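Local coordinates for Serine/threonine/tyrosine-interacting protein (Homo sapiens, PDB 2R0B) that acts as a catalytically inactive phosphatase that retains ERK1 and ERK2 in the nucleus and keeps FBXW7 from assembling into its SCF ubiquitin ligase, at residues F107-A110 with Y111-T115; G117-Y120 with R121-F124; G139-H142 with Q143-Y147; I73-F76 with P77-K80. All coordinates share one frame; numbering follows the deposited sequence. Where two conformers were deposited one is given.

Contact 1 of 4, residues F107-A110 with Y111-T115; sequences FVIA and YIMET
Tyr111, whose N bonds weakly to Phe107 O, has Thr115 OG1 over one face of its ring, 3.4 Å above the plane and close to its centre. The Phe107 ring meets Phe76 of helix 76-88 edge to face. These turns belong to helix 103-116, the helix that follows the phosphate-binding loop in the dual-specificity phosphatase fold. Tyr111 CG stands anti to the backbone N (chi1 179°), which carries the ring along the helix toward Thr115. The same OG1 donates to Tyr111 O at 2.9 Å, while Thr115 N comes to that oxygen from the other side of its plane. Three stronger bonds continue the helix, of which Met113 N to Ile109 O (169°) and Glu114 N to Ala110 O (172°) are nearly straight. On the apolar sides, Ile109 CG2 touches Met113 SD at 3.6 Å, the methionine bent at its last torsion so that the methyl leads on toward helix 138-152. One residue earlier, Val108 CG1 meets Ile112 CD1 at 3.8 Å. Ala110, small and buried, leaves its CB to Leu144 and Phe76, so two other helices close in on it. Glu114 carries a further polar end: its OE1 is bonded to Tyr147 OH of helix 138-152, and it also accepts a hydrogen bond from a water at 2.8 Å, which donates weakly to Ala110 O.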
loop_
_atom_site.group_PDB
_atom_site.type_symbol
_atom_site.label_atom_id
_atom_site.label_comp_id
_atom_site.label_asym_id
_atom_site.label_seq_id
_atom_site.Cartn_x
_atom_site.Cartn_y
_atom_site.Cartn_z
ATOM N N PHE A 107 0.020 -4.643 1.939
ATOM C CA PHE A 107 -0.719 -4.471 0.698
ATOM C C PHE A 107 0.206 -4.349 -0.533
ATOM O O PHE A 107 -0.120 -4.874 -1.603
ATOM C CB PHE A 107 -1.715 -3.298 0.813
ATOM C CG PHE A 107 -3.002 -3.697 1.470
ATOM C CD1 PHE A 107 -3.984 -4.367 0.739
ATOM C CD2 PHE A 107 -3.188 -3.505 2.847
ATOM C CE1 PHE A 107 -5.165 -4.778 1.362
ATOM C CE2 PHE A 107 -4.353 -3.928 3.473
ATOM C CZ PHE A 107 -5.348 -4.559 2.726
ATOM N N VAL A 108 1.378 -3.728 -0.355
ATOM C CA VAL A 108 2.309 -3.587 -1.496
ATOM C C VAL A 108 2.941 -4.949 -1.786
ATOM O O VAL A 108 3.153 -5.332 -2.961
ATOM C CB VAL A 108 3.354 -2.477 -1.230
ATOM C CG1 VAL A 108 4.546 -2.605 -2.168
ATOM C CG2 VAL A 108 2.696 -1.063 -1.362
ATOM N N ILE A 109 3.210 -5.697 -0.716
ATOM C CA ILE A 109 3.788 -7.049 -0.848
ATOM C C ILE A 109 2.812 -7.990 -1.547
ATOM O O ILE A 109 3.217 -8.806 -2.364
ATOM C CB ILE A 109 4.319 -7.601 0.508
ATOM C CG1 ILE A 109 5.602 -6.816 0.890
ATOM C CG2 ILE A 109 4.560 -9.150 0.436
ATOM C CD1 ILE A 109 6.007 -6.816 2.385
ATOM N N ALA A 110 1.526 -7.889 -1.230
ATOM C CA ALA A 110 0.553 -8.770 -1.860
ATOM C C ALA A 110 0.537 -8.552 -3.371
ATOM O O ALA A 110 0.513 -9.510 -4.142
ATOM C CB ALA A 110 -0.834 -8.521 -1.282
ATOM N N TYR A 111 0.574 -7.278 -3.769
ATOM C CA TYR A 111 0.575 -6.909 -5.171
ATOM C C TYR A 111 1.815 -7.499 -5.838
ATOM O O TYR A 111 1.719 -8.067 -6.928
ATOM C CB TYR A 111 0.498 -5.378 -5.358
ATOM C CG TYR A 111 0.536 -5.009 -6.818
ATOM C CD1 TYR A 111 -0.616 -5.083 -7.615
ATOM C CD2 TYR A 111 1.745 -4.697 -7.429
ATOM C CE1 TYR A 111 -0.567 -4.784 -8.978
ATOM C CE2 TYR A 111 1.808 -4.408 -8.788
ATOM C CZ TYR A 111 0.659 -4.445 -9.546
ATOM O OH TYR A 111 0.786 -4.183 -10.887
ATOM N N ILE A 112 2.960 -7.387 -5.168
ATOM C CA ILE A 112 4.239 -7.850 -5.760
ATOM C C ILE A 112 4.295 -9.366 -5.887
ATOM O O ILE A 112 4.700 -9.904 -6.933
ATOM C CB ILE A 112 5.450 -7.355 -4.952
ATOM C CG1 ILE A 112 5.601 -5.862 -5.128
ATOM C CG2 ILE A 112 6.757 -8.131 -5.383
ATOM C CD1 ILE A 112 6.537 -5.214 -4.116
ATOM N N MET A 113 3.835 -10.065 -4.848
ATOM C CA MET A 113 3.789 -11.528 -4.880
ATOM C C MET A 113 2.983 -12.075 -6.062
ATOM O O MET A 113 3.470 -12.926 -6.836
ATOM C CB MET A 113 3.226 -12.076 -3.552
ATOM C CG MET A 113 4.176 -11.890 -2.357
ATOM S SD MET A 113 3.437 -12.394 -0.779
ATOM C CE MET A 113 3.056 -14.134 -1.133
ATOM N N GLU A 114 1.755 -11.582 -6.210
ATOM C CA GLU A 114 0.888 -12.068 -7.260
ATOM C C GLU A 114 1.340 -11.675 -8.661
ATOM O O GLU A 114 1.298 -12.493 -9.588
ATOM C CB GLU A 114 -0.537 -11.595 -7.029
ATOM C CG GLU A 114 -1.489 -12.276 -7.966
ATOM C CD GLU A 114 -2.924 -12.141 -7.566
ATOM O OE1 GLU A 114 -3.260 -11.290 -6.694
ATOM O OE2 GLU A 114 -3.724 -12.903 -8.152
ATOM N N THR A 115 1.743 -10.417 -8.815
ATOM C CA THR A 115 2.049 -9.856 -10.137
ATOM C C THR A 115 3.392 -10.353 -10.665
ATOM O O THR A 115 3.524 -10.692 -11.861
ATOM C CB THR A 115 1.987 -8.317 -10.073
ATOM O OG1 THR A 115 0.689 -7.929 -9.600
ATOM C CG2 THR A 115 2.211 -7.671 -11.471
HETATM O O HOH W 1 -2.099 -9.165 -5.339
#

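Contact 2 of 4, residues G117-Y120 with R121-F124; sequences GMKY and RDAF. With SO4 (sulfate ion), chain C.
Tyr120 and Phe124 run alongside each other, one helical turn apart. Their planes differ by 28°, but the rings are well offset, with centroids 5.8 Å apart. Phe124 CB instead makes a CH-pi contact over one Tyr120 face, 4.0 Å from the ring centroid, and Tyr120 OH comes within 3.3 Å of Phe124 CD1. An alanine in place of Tyr120 would probably leave Phe124 CB without its aromatic cover and open a gap beside Val141 and Leu144 of helix 138-152. The other apolar contact is tight: Met118 CE presses on Ala123 CA at 3.4 Å. Among backbone bonds, Phe124 N to Tyr120 O and Ala123 N to Lys119 O begin helix 120-130 of the dual-specificity phosphatase domain, which follows helix 103-116 through the loop holding Gly117; Lys119 is at the N-cap position. A water joins Lys119 N to Asp122 OD2. A sulfate, probably from the crystallisation liquor, is held at this helix start by both backbone and side chain of Arg121. Arg121 N gives O4 a 2.9 Å bond. With CG between the backbone N and the carbonyl carbon (chi1 70°), the crowded position, and a bend at chi3 (60°), the arginine folds back: its NH2 grips O3 at 2.9 Å, while NE reaches O4 at 3.2 Å.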
loop_
_atom_site.group_PDB
_atom_site.type_symbol
_atom_site.label_atom_id
_atom_site.label_comp_id
_atom_site.label_asym_id
_atom_site.label_seq_id
_atom_site.Cartn_x
_atom_site.Cartn_y
_atom_site.Cartn_z
ATOM N N GLY A 117 5.203 -12.959 -9.309
ATOM C CA GLY A 117 5.412 -14.382 -9.058
ATOM C C GLY A 117 6.440 -14.659 -7.964
ATOM O O GLY A 117 7.139 -15.654 -8.026
ATOM N N MET A 118 6.533 -13.776 -6.971
ATOM C CA MET A 118 7.524 -13.908 -5.902
ATOM C C MET A 118 6.872 -14.492 -4.661
ATOM O O MET A 118 5.719 -14.218 -4.379
ATOM C CB MET A 118 8.173 -12.553 -5.571
ATOM C CG MET A 118 8.779 -11.849 -6.810
ATOM S SD MET A 118 9.427 -10.173 -6.598
ATOM C CE MET A 118 10.091 -10.247 -5.139
ATOM N N LYS A 119 7.629 -15.308 -3.940
ATOM C CA LYS A 119 7.250 -15.801 -2.608
ATOM C C LYS A 119 7.343 -14.681 -1.573
ATOM O O LYS A 119 7.965 -13.630 -1.834
ATOM C CB LYS A 119 8.168 -16.956 -2.206
ATOM C CG LYS A 119 7.912 -18.284 -2.966
ATOM C CD LYS A 119 9.118 -19.183 -2.865
ATOM C CE LYS A 119 8.816 -20.691 -3.121
ATOM N NZ LYS A 119 7.787 -21.016 -4.162
ATOM N N TYR A 120 6.757 -14.901 -0.387
ATOM C CA TYR A 120 6.736 -13.846 0.629
ATOM C C TYR A 120 8.137 -13.362 0.999
ATOM O O TYR A 120 8.417 -12.163 0.991
ATOM C CB TYR A 120 5.927 -14.219 1.905
ATOM C CG TYR A 120 6.150 -13.161 2.967
ATOM C CD1 TYR A 120 5.438 -11.975 2.954
ATOM C CD2 TYR A 120 7.135 -13.332 3.959
ATOM C CE1 TYR A 120 5.698 -10.980 3.886
ATOM C CE2 TYR A 120 7.387 -12.356 4.900
ATOM C CZ TYR A 120 6.659 -11.171 4.857
ATOM O OH TYR A 120 6.905 -10.154 5.764
ATOM N N ARG A 121 9.020 -14.295 1.341
ATOM C CA ARG A 121 10.339 -13.903 1.797
ATOM C C ARG A 121 11.095 -13.035 0.786
ATOM O O ARG A 121 11.794 -12.101 1.163
ATOM C CB ARG A 121 11.157 -15.132 2.179
ATOM C CG ARG A 121 11.577 -16.007 1.035
ATOM C CD ARG A 121 12.269 -17.243 1.557
ATOM N NE ARG A 121 11.407 -18.035 2.439
ATOM C CZ ARG A 121 11.735 -19.238 2.902
ATOM N NH1 ARG A 121 12.902 -19.780 2.563
ATOM N NH2 ARG A 121 10.903 -19.901 3.698
ATOM N N ASP A 122 10.940 -13.349 -0.496
ATOM C CA ASP A 122 11.641 -12.618 -1.553
ATOM C C ASP A 122 11.002 -11.258 -1.845
ATOM O O ASP A 122 11.700 -10.272 -2.114
ATOM C CB ASP A 122 11.701 -13.488 -2.801
ATOM C CG ASP A 122 12.466 -14.772 -2.544
ATOM O OD1 ASP A 122 13.601 -14.675 -2.034
ATOM O OD2 ASP A 122 11.917 -15.868 -2.809
ATOM N N ALA A 123 9.669 -11.210 -1.803
ATOM C CA ALA A 123 8.955 -9.942 -1.944
ATOM C C ALA A 123 9.224 -9.043 -0.739
ATOM O O ALA A 123 9.460 -7.849 -0.904
ATOM C CB ALA A 123 7.436 -10.195 -2.119
ATOM N N PHE A 124 9.244 -9.618 0.461
ATOM C CA PHE A 124 9.540 -8.823 1.646
ATOM C C PHE A 124 10.959 -8.232 1.528
ATOM O O PHE A 124 11.166 -7.044 1.712
ATOM C CB PHE A 124 9.367 -9.618 2.941
ATOM C CG PHE A 124 9.921 -8.905 4.151
ATOM C CD1 PHE A 124 9.141 -7.972 4.836
ATOM C CD2 PHE A 124 11.234 -9.120 4.560
ATOM C CE1 PHE A 124 9.651 -7.272 5.930
ATOM C CE2 PHE A 124 11.750 -8.439 5.681
ATOM C CZ PHE A 124 10.967 -7.512 6.355
HETATM S S SO4 C . 7.689 -18.282 2.183
HETATM O O1 SO4 C . 7.811 -19.346 1.167
HETATM O O2 SO4 C . 6.254 -18.023 2.237
HETATM O O3 SO4 C . 8.232 -18.761 3.442
HETATM O O4 SO4 C . 8.445 -17.143 1.686
HETATM O O HOH W 2 10.365 -15.714 -4.953
#

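Contact 3 of 4, residues G139-H142 with Q143-Y147; sequences GFVH and QLQEY. With SO4 (sulfate ion), chain C.
Gln143 N reaches back one turn to Gly139 O at 3.0 Å, the first of four successive helical bonds. Leu144 N to Phe140 O and Glu146 N to His142 O follow at 2.9 Å each. Straighter than these is Gln145 N to Val141 O, at 172°. Both segments keep regular helical torsions, and Gln143 CG lies 3.4 Å from Gly139 O. Leu144 likewise sets CG 3.2 Å from Phe140 O, its branched end continuing toward Ile109, Ala110 and Met113. All this belongs to helix 138-152, the last helix of the dual-specificity phosphatase domain. Leu144 faces helix 103-116 from it, while Gln143 turns to the loop before helix 76-88. Gln143 NE2 lies near the plane of the Phe140 ring, at its edge, 4.3 Å from CD1. That amide is held outside the helix at both ends: OE1 accepts from Ile72 N and Ile73 N, and NE2 donates to Glu70 O, so its rotation is fixed. In Gln145, CG lies anti to the carbonyl carbon (chi1 -60°) and the extended chain runs back along the preceding turn, placing OE1 over one face of the His142 ring, 4.4 Å from His142 CG. The same OE1 is 3.9 Å from Val141 CG1, where the two side chains cross at a slant. The amide nitrogen turns the other way and donates to O2 of a sulfate at 3.0 Å, an ion also gripped by Arg121.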
loop_
_atom_site.group_PDB
_atom_site.type_symbol
_atom_site.label_atom_id
_atom_site.label_comp_id
_atom_site.label_asym_id
_atom_site.label_seq_id
_atom_site.Cartn_x
_atom_site.Cartn_y
_atom_site.Cartn_z
ATOM N N GLY A 139 0.512 -11.744 11.768
ATOM C CA GLY A 139 -0.805 -12.138 11.279
ATOM C C GLY A 139 -0.892 -11.834 9.798
ATOM O O GLY A 139 -1.405 -12.630 9.002
ATOM N N PHE A 140 -0.344 -10.680 9.437
ATOM C CA PHE A 140 -0.322 -10.195 8.072
ATOM C C PHE A 140 0.582 -11.083 7.213
ATOM O O PHE A 140 0.277 -11.349 6.040
ATOM C CB PHE A 140 0.190 -8.749 8.027
ATOM C CG PHE A 140 -0.778 -7.732 8.576
ATOM C CD1 PHE A 140 -2.069 -8.087 8.969
ATOM C CD2 PHE A 140 -0.387 -6.388 8.682
ATOM C CE1 PHE A 140 -2.964 -7.101 9.442
ATOM C CE2 PHE A 140 -1.274 -5.414 9.165
ATOM C CZ PHE A 140 -2.546 -5.774 9.551
ATOM N N VAL A 141 1.690 -11.551 7.780
ATOM C CA VAL A 141 2.584 -12.439 7.033
ATOM C C VAL A 141 1.879 -13.755 6.696
ATOM O O VAL A 141 1.871 -14.193 5.539
ATOM C CB VAL A 141 3.882 -12.701 7.772
ATOM C CG1 VAL A 141 4.739 -13.729 6.990
ATOM C CG2 VAL A 141 4.640 -11.402 7.971
ATOM N N HIS A 142 1.268 -14.367 7.706
ATOM C CA HIS A 142 0.436 -15.536 7.459
ATOM C C HIS A 142 -0.626 -15.290 6.385
ATOM O O HIS A 142 -0.857 -16.169 5.544
ATOM C CB HIS A 142 -0.203 -16.027 8.757
ATOM C CG HIS A 142 0.751 -16.742 9.655
ATOM N ND1 HIS A 142 0.703 -18.107 9.859
ATOM C CD2 HIS A 142 1.811 -16.293 10.364
ATOM C CE1 HIS A 142 1.670 -18.460 10.688
ATOM N NE2 HIS A 142 2.364 -17.378 11.003
ATOM N N GLN A 143 -1.286 -14.125 6.423
ATOM C CA GLN A 143 -2.363 -13.861 5.447
ATOM C C GLN A 143 -1.824 -13.674 4.031
ATOM O O GLN A 143 -2.493 -14.046 3.057
ATOM C CB GLN A 143 -3.225 -12.669 5.853
ATOM C CG GLN A 143 -4.112 -12.962 7.041
ATOM C CD GLN A 143 -4.884 -11.760 7.493
ATOM O OE1 GLN A 143 -5.636 -11.138 6.716
ATOM N NE2 GLN A 143 -4.731 -11.431 8.770
ATOM N N LEU A 144 -0.611 -13.125 3.928
ATOM C CA LEU A 144 0.069 -13.022 2.632
ATOM C C LEU A 144 0.322 -14.407 2.019
ATOM O O LEU A 144 0.039 -14.649 0.844
ATOM C CB LEU A 144 1.370 -12.247 2.810
ATOM C CG LEU A 144 1.033 -10.761 2.947
ATOM C CD1 LEU A 144 2.209 -9.995 3.557
ATOM C CD2 LEU A 144 0.618 -10.164 1.577
ATOM N N GLN A 145 0.863 -15.305 2.837
ATOM C CA GLN A 145 1.081 -16.704 2.460
ATOM C C GLN A 145 -0.217 -17.444 2.108
ATOM O O GLN A 145 -0.272 -18.243 1.152
ATOM C CB GLN A 145 1.874 -17.383 3.592
ATOM C CG GLN A 145 3.240 -16.699 3.817
ATOM C CD GLN A 145 3.928 -17.137 5.106
ATOM O OE1 GLN A 145 3.303 -17.225 6.165
ATOM N NE2 GLN A 145 5.229 -17.412 5.020
ATOM N N GLU A 146 -1.268 -17.144 2.860
ATOM C CA GLU A 146 -2.567 -17.765 2.688
ATOM C C GLU A 146 -3.164 -17.359 1.331
ATOM O O GLU A 146 -3.788 -18.171 0.671
ATOM C CB GLU A 146 -3.478 -17.352 3.856
ATOM C CG GLU A 146 -4.927 -17.864 3.828
ATOM C CD GLU A 146 -5.815 -17.144 4.825
ATOM O OE1 GLU A 146 -5.324 -16.327 5.603
ATOM O OE2 GLU A 146 -7.050 -17.376 4.817
ATOM N N TYR A 147 -2.950 -16.108 0.931
ATOM C CA TYR A 147 -3.500 -15.565 -0.294
ATOM C C TYR A 147 -2.728 -16.163 -1.475
ATOM O O TYR A 147 -3.314 -16.459 -2.511
ATOM C CB TYR A 147 -3.419 -14.025 -0.268
ATOM C CG TYR A 147 -3.968 -13.345 -1.511
ATOM C CD1 TYR A 147 -5.306 -13.514 -1.896
ATOM C CD2 TYR A 147 -3.143 -12.531 -2.299
ATOM C CE1 TYR A 147 -5.802 -12.893 -3.055
ATOM C CE2 TYR A 147 -3.626 -11.911 -3.456
ATOM C CZ TYR A 147 -4.954 -12.088 -3.823
ATOM O OH TYR A 147 -5.446 -11.475 -4.965
HETATM S S SO4 C . 7.689 -18.282 2.183
HETATM O O1 SO4 C . 7.811 -19.346 1.167
HETATM O O2 SO4 C . 6.254 -18.023 2.237
HETATM O O3 SO4 C . 8.232 -18.761 3.442
HETATM O O4 SO4 C . 8.445 -17.143 1.686
#

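Contact 4 of 4, residues I73-F76 with P77-K80; sequences IRFF and PMTK
A Met-aromatic contact between Phe75 and Met78 marks the place where the 3-10 turn 73-75 runs into helix 76-88. In the conformer of Met78 described here, one of two modelled, CE meets the Phe75 ring at its edge, 3.4 Å from CD1, a closeness that remains uncertain. The sulfur of this conformer lies obliquely to the ring, 4.8 Å from its centroid. The two side chains run alongside each other, and a kink at chi3 turns the methionine CE back to the ring. Phe75 CE2 also sits 3.5 Å above the centre of the Arg74 guanidinium. A serine in place of Phe75 would probably leave that guanidinium without its aromatic partner and, in this conformer, the Met78 methyl as well. Pro77 has no N-H to give, and its CD rests against Ile73 O instead; that oxygen is taken up by Phe76 N within the 3-10 turn. Thr79 N to Phe75 O and Lys80 N to Phe76 O, both 3.0 Å, then open the regular helix. A water links Arg74 O to Met78 N. Among its neighbours the junction is covered from several sides: the Phe76 ring meets Tyr147 of helix 138-152 edge to face and packs on Leu144, Met78 and Thr79 pack on Leu60 and Leu62 of strand 58-63, and Lys80 NZ bonds Thr115 OG1 and pairs with Asp84.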
loop_
_atom_site.group_PDB
_atom_site.type_symbol
_atom_site.label_atom_id
_atom_site.label_comp_id
_atom_site.label_asym_id
_atom_site.label_seq_id
_atom_site.Cartn_x
_atom_site.Cartn_y
_atom_site.Cartn_z
ATOM N N ILE A 73 -6.602 -10.014 4.175
ATOM C CA ILE A 73 -6.733 -10.846 2.964
ATOM C C ILE A 73 -8.046 -10.587 2.208
ATOM O O ILE A 73 -8.069 -10.614 0.977
ATOM C CB ILE A 73 -6.521 -12.355 3.276
ATOM C CG1 ILE A 73 -6.448 -13.176 1.989
ATOM C CG2 ILE A 73 -7.597 -12.866 4.241
ATOM C CD1 ILE A 73 -6.103 -14.657 2.218
ATOM N N ARG A 74 -9.126 -10.292 2.943
ATOM C CA ARG A 74 -10.396 -9.950 2.295
ATOM C C ARG A 74 -10.288 -8.810 1.257
ATOM O O ARG A 74 -11.119 -8.732 0.341
ATOM C CB ARG A 74 -11.470 -9.610 3.340
ATOM C CG ARG A 74 -11.130 -8.371 4.178
ATOM C CD ARG A 74 -12.106 -8.150 5.293
ATOM N NE ARG A 74 -11.566 -7.223 6.276
ATOM C CZ ARG A 74 -12.272 -6.286 6.909
ATOM N NH1 ARG A 74 -13.566 -6.122 6.668
ATOM N NH2 ARG A 74 -11.673 -5.495 7.785
ATOM N N PHE A 75 -9.277 -7.944 1.402
ATOM C CA PHE A 75 -9.143 -6.770 0.522
ATOM C C PHE A 75 -8.047 -6.921 -0.551
ATOM O O PHE A 75 -7.945 -6.049 -1.448
ATOM C CB PHE A 75 -8.878 -5.470 1.322
ATOM C CG PHE A 75 -10.056 -4.984 2.149
ATOM C CD1 PHE A 75 -11.292 -4.739 1.558
ATOM C CD2 PHE A 75 -9.909 -4.745 3.515
ATOM C CE1 PHE A 75 -12.374 -4.309 2.343
ATOM C CE2 PHE A 75 -10.969 -4.300 4.298
ATOM C CZ PHE A 75 -12.203 -4.073 3.711
ATOM N N PHE A 76 -7.267 -8.008 -0.517
ATOM C CA PHE A 76 -6.229 -8.186 -1.535
ATOM C C PHE A 76 -6.752 -8.136 -2.990
ATOM O O PHE A 76 -6.152 -7.476 -3.807
ATOM C CB PHE A 76 -5.366 -9.437 -1.276
ATOM C CG PHE A 76 -4.507 -9.337 -0.027
ATOM C CD1 PHE A 76 -4.166 -8.101 0.512
ATOM C CD2 PHE A 76 -4.007 -10.478 0.578
ATOM C CE1 PHE A 76 -3.358 -8.016 1.678
ATOM C CE2 PHE A 76 -3.208 -10.404 1.732
ATOM C CZ PHE A 76 -2.875 -9.179 2.269
ATOM N N PRO A 77 -7.882 -8.829 -3.305
ATOM C CA PRO A 77 -8.399 -8.719 -4.677
ATOM C C PRO A 77 -8.753 -7.289 -5.077
ATOM O O PRO A 77 -8.430 -6.893 -6.200
ATOM C CB PRO A 77 -9.636 -9.655 -4.670
ATOM C CG PRO A 77 -9.284 -10.672 -3.574
ATOM C CD PRO A 77 -8.667 -9.794 -2.506
ATOM N N MET A 78 -9.332 -6.530 -4.136
ATOM C CA MET A 78 -9.755 -5.143 -4.327
ATOM C C MET A 78 -8.555 -4.265 -4.664
ATOM O O MET A 78 -8.573 -3.473 -5.607
ATOM C CB MET A 78 -10.442 -4.659 -3.029
ATOM C CG MET A 78 -10.900 -3.185 -2.964
ATOM S SD MET A 78 -11.818 -2.756 -1.439
ATOM C CE MET A 78 -13.045 -4.063 -1.306
ATOM N N THR A 79 -7.497 -4.393 -3.862
ATOM C CA THR A 79 -6.346 -3.506 -4.054
ATOM C C THR A 79 -5.549 -3.865 -5.303
ATOM O O THR A 79 -5.042 -2.976 -5.988
ATOM C CB THR A 79 -5.451 -3.420 -2.808
ATOM O OG1 THR A 79 -4.937 -4.718 -2.506
ATOM C CG2 THR A 79 -6.282 -2.888 -1.629
ATOM N N LYS A 80 -5.477 -5.154 -5.621
ATOM C CA LYS A 80 -4.844 -5.607 -6.867
ATOM C C LYS A 80 -5.559 -5.003 -8.094
ATOM O O LYS A 80 -4.911 -4.470 -9.001
ATOM C CB LYS A 80 -4.842 -7.140 -6.925
ATOM C CG LYS A 80 -4.553 -7.801 -8.305
ATOM C CD LYS A 80 -3.095 -7.777 -8.721
ATOM C CE LYS A 80 -2.863 -8.599 -10.018
ATOM N NZ LYS A 80 -1.775 -8.001 -10.860
HETATM O O HOH W 3 -11.319 -7.551 -2.228
#

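In the fold
All four contacts join adjacent turns of the chain, but at different depths. Contact 1, in helix 103-116, is the buried one and touches each of the others. Contact 2 lies at the surface, where helix 120-130 begins, while contacts 3 and 4 are partly buried. Contact 1 relies mainly on apolar side chains; contact 4 on aromatic and sulfur groups at a helix start; contacts 2 and 3 add polar ends that share one sulfate. Polar bonds tie contact 1 to contacts 3 and 4, and contact 3 to contact 4, whereas contacts 2 and 3 meet by packing of Tyr120 between helices 120-130 and 138-152. Contacts 2 and 4 stay apart, their nearest atoms about 9 Å from each other.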